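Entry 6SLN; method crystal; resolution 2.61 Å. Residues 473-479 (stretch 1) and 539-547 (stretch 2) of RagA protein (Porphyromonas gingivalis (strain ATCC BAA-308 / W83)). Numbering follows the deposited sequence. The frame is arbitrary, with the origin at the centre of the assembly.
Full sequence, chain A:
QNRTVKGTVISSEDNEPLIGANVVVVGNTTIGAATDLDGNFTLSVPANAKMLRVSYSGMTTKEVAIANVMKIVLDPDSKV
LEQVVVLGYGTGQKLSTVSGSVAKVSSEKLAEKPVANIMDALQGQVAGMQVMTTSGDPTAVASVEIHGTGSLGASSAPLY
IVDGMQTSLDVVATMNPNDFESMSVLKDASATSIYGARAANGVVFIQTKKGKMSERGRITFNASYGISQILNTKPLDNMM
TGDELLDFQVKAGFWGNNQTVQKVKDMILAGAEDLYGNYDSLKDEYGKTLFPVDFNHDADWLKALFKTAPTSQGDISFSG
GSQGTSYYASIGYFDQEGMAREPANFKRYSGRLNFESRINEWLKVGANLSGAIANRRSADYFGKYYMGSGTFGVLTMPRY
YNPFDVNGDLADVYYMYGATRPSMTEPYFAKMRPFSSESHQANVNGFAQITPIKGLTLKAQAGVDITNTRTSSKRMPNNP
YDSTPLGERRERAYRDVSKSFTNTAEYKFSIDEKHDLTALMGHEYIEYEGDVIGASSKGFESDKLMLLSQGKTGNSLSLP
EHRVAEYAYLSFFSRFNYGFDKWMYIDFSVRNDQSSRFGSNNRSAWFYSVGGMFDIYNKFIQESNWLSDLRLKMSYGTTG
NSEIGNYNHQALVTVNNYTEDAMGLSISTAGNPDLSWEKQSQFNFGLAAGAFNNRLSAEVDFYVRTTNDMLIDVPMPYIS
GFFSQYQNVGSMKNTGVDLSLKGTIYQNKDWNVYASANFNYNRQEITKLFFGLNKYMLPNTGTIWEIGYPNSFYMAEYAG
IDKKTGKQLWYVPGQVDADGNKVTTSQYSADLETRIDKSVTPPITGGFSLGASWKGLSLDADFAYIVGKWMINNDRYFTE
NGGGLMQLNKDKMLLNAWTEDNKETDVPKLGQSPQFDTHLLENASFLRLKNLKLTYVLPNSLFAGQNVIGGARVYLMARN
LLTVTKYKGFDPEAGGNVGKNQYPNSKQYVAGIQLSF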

# COMPACT_ATOMS: atom_id res chain seq x y z
N SER A 473 8.87 -5.99 -4.84
CA SER A 473 9.20 -6.48 -6.16
C SER A 473 9.67 -5.31 -7.02
O SER A 473 9.09 -4.22 -6.96
CB SER A 473 7.99 -7.20 -6.78
OG SER A 473 7.95 -7.03 -8.19
N LYS A 474 10.72 -5.54 -7.81
CA LYS A 474 11.31 -4.47 -8.60
C LYS A 474 11.54 -4.93 -10.03
O LYS A 474 11.81 -6.11 -10.29
CB LYS A 474 12.64 -3.99 -7.99
CG LYS A 474 12.48 -3.04 -6.81
CD LYS A 474 13.78 -2.40 -6.44
CE LYS A 474 14.04 -2.57 -4.97
NZ LYS A 474 15.02 -1.56 -4.49
N ARG A 475 11.41 -3.99 -10.95
CA ARG A 475 11.90 -4.10 -12.32
C ARG A 475 13.07 -3.12 -12.44
O ARG A 475 12.85 -1.90 -12.52
CB ARG A 475 10.80 -3.79 -13.33
CG ARG A 475 10.70 -4.78 -14.44
CD ARG A 475 9.62 -4.46 -15.50
NE ARG A 475 8.25 -4.39 -14.97
CZ ARG A 475 7.55 -5.40 -14.45
NH1 ARG A 475 8.07 -6.62 -14.36
NH2 ARG A 475 6.32 -5.18 -14.00
N MET A 476 14.30 -3.63 -12.47
CA MET A 476 15.49 -2.79 -12.35
C MET A 476 15.66 -1.87 -13.56
O MET A 476 15.57 -2.32 -14.70
CB MET A 476 16.73 -3.66 -12.17
CG MET A 476 16.75 -4.43 -10.84
SD MET A 476 16.44 -3.36 -9.41
CE MET A 476 17.77 -2.20 -9.66
N PRO A 477 15.90 -0.58 -13.35
CA PRO A 477 16.15 0.31 -14.49
C PRO A 477 17.46 -0.05 -15.18
O PRO A 477 18.30 -0.77 -14.63
CB PRO A 477 16.22 1.70 -13.86
CG PRO A 477 16.65 1.44 -12.47
CD PRO A 477 16.03 0.12 -12.07
N ASN A 478 17.61 0.44 -16.41
CA ASN A 478 18.86 0.39 -17.16
C ASN A 478 19.30 -1.02 -17.49
O ASN A 478 20.45 -1.23 -17.86
CB ASN A 478 19.98 1.12 -16.41
CG ASN A 478 19.60 2.51 -16.12
OD1 ASN A 478 19.41 3.30 -17.04
ND2 ASN A 478 19.43 2.84 -14.83
N ASN A 479 18.41 -1.98 -17.36
CA ASN A 479 18.66 -3.30 -17.87
C ASN A 479 18.71 -3.20 -19.40
O ASN A 479 17.70 -2.86 -20.02
CB ASN A 479 17.55 -4.24 -17.40
CG ASN A 479 17.64 -5.64 -18.00
OD1 ASN A 479 18.57 -5.96 -18.75
ND2 ASN A 479 16.67 -6.48 -17.67
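Stretch 2, residues 539-547: GFESDKLML

Stretch 2 (residues 539-547) leaves a strand and folds through a turn against stretch 1 (residues 473-479), burying 327 Å² in all, both sides summed. Contact is mostly between side chains and backbone, and the two pieces meet with opposite sense: Pro477 lies nearest Glu541 (CA to CA 5.8 Å), whereas the earlier Lys474 lies nearest the later Met546 (CA to CA 8.8 Å). The backbones therefore diverge toward Met546, and its long side chain fills the wider end.

Stretch 2 opens with Gly539, the penultimate residue of its strand, at phi/psi 87/17; a CB here would be jammed against the preceding carbonyl, and the residue makes no contact with stretch 1. Phe540 ends the strand in an extended conformation (-61/142). Its CA-to-CB bond points toward stretch 1, yet its contact is through the backbone: Phe540 O lies 3.6 Å from Pro477 CB. At Glu541 (-113/9) the chain bends. The side chain starts away from stretch 1 and its carboxylate is hydrogen-bonded elsewhere in the structure; the backbone carbonyl faces the partner. Asn478 ND2 donates to Glu541 O at 3.4 Å, a nearly straight (172°) but weak bond, and the only hydrogen bond between the stretches. Asn478 reaches it from the type II turn Met476-Asn479 with chi1 in m.

Ser542 returns to an extended conformation (-156/138) and begins a type I turn that ends at Leu545. Leu545 N closes it on Ser542 O at 3.2 Å, and Lys544 N adds a bond to Ser542 OG, also 3.2 Å. The pyrrolidine ring of Pro477 packs on the start of this turn, with Pro477 CG 3.8 Å from Ser542 C and 3.7 Å from Asp543 N. Asp543 sets off sideways, and its OD1 lies 3.1 Å from Met476 CE, a close approach of methyl to carboxylate oxygen. Met476, m at all three chi angles, curls to bring that methyl nearer. Lys544 and Leu545 complete the turn without touching stretch 1.

Met546 brings the chain back into contact, its CA-to-CB bond pointing toward stretch 1 and its rotamer m, t, p. It has the largest covered area of either stretch, 73 Å². Met546 SD sits 3.9 Å from Pro477 CD and 4.2 Å from Met476 CE, while Met546 CE reaches 3.7 Å from Lys474 CD, on the aliphatic part of that lysine, and 4.1 Å from Arg475 O. Leu547 lies beyond reach of stretch 1.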

# COMPACT_ATOMS: atom_id res chain seq x y z
N GLY A 539 8.91 4.03 -14.03
CA GLY A 539 9.63 5.10 -14.68
C GLY A 539 10.82 5.61 -13.91
O GLY A 539 11.28 6.72 -14.20
N PHE A 540 11.30 4.84 -12.93
CA PHE A 540 12.56 5.15 -12.25
C PHE A 540 13.70 5.13 -13.26
O PHE A 540 13.73 4.30 -14.17
CB PHE A 540 12.83 4.13 -11.15
CG PHE A 540 11.69 3.95 -10.18
CD1 PHE A 540 11.33 4.98 -9.32
CD2 PHE A 540 10.96 2.77 -10.14
CE1 PHE A 540 10.28 4.83 -8.42
CE2 PHE A 540 9.91 2.60 -9.24
CZ PHE A 540 9.57 3.64 -8.38
N GLU A 541 14.64 6.06 -13.11
CA GLU A 541 15.82 6.07 -13.98
C GLU A 541 17.09 5.75 -13.23
O GLU A 541 18.18 5.83 -13.80
CB GLU A 541 15.95 7.41 -14.71
CG GLU A 541 15.02 7.50 -15.89
CD GLU A 541 14.74 8.91 -16.35
OE1 GLU A 541 13.64 9.14 -16.91
OE2 GLU A 541 15.61 9.79 -16.20
N SER A 542 16.98 5.34 -11.97
CA SER A 542 18.19 5.04 -11.23
C SER A 542 17.89 4.07 -10.09
O SER A 542 16.88 4.20 -9.37
CB SER A 542 18.84 6.31 -10.68
OG SER A 542 19.60 6.05 -9.50
N ASP A 543 18.81 3.12 -9.94
CA ASP A 543 18.87 2.12 -8.88
C ASP A 543 18.65 2.70 -7.48
O ASP A 543 18.06 2.04 -6.62
CB ASP A 543 20.26 1.48 -8.94
CG ASP A 543 20.27 0.07 -8.50
OD1 ASP A 543 19.36 -0.31 -7.73
OD2 ASP A 543 21.18 -0.66 -8.93
N LYS A 544 19.20 3.89 -7.22
CA LYS A 544 19.28 4.47 -5.89
C LYS A 544 18.08 5.32 -5.54
O LYS A 544 17.95 5.72 -4.38
CB LYS A 544 20.55 5.35 -5.77
CG LYS A 544 21.81 4.59 -5.31
CD LYS A 544 22.72 4.21 -6.46
CE LYS A 544 23.21 5.44 -7.22
NZ LYS A 544 23.61 5.14 -8.63
N LEU A 545 17.22 5.61 -6.50
CA LEU A 545 16.05 6.47 -6.32
C LEU A 545 14.80 5.69 -6.75
O LEU A 545 14.21 5.94 -7.82
CB LEU A 545 16.23 7.75 -7.11
CG LEU A 545 17.62 8.39 -6.99
CD1 LEU A 545 17.93 9.30 -8.17
CD2 LEU A 545 17.77 9.17 -5.68
N MET A 546 14.39 4.75 -5.90
CA MET A 546 13.32 3.81 -6.25
C MET A 546 12.24 3.73 -5.16
O MET A 546 11.57 2.70 -5.02
CB MET A 546 13.91 2.43 -6.55
CG MET A 546 14.62 2.35 -7.87
SD MET A 546 14.94 0.67 -8.39
CE MET A 546 13.32 0.23 -9.00
N LEU A 547 12.04 4.79 -4.39
CA LEU A 547 10.87 4.85 -3.53
C LEU A 547 9.61 5.00 -4.39
O LEU A 547 9.62 5.66 -5.43
CB LEU A 547 10.97 6.02 -2.54
CG LEU A 547 12.11 6.01 -1.51
CD1 LEU A 547 11.99 7.19 -0.57
CD2 LEU A 547 12.16 4.70 -0.72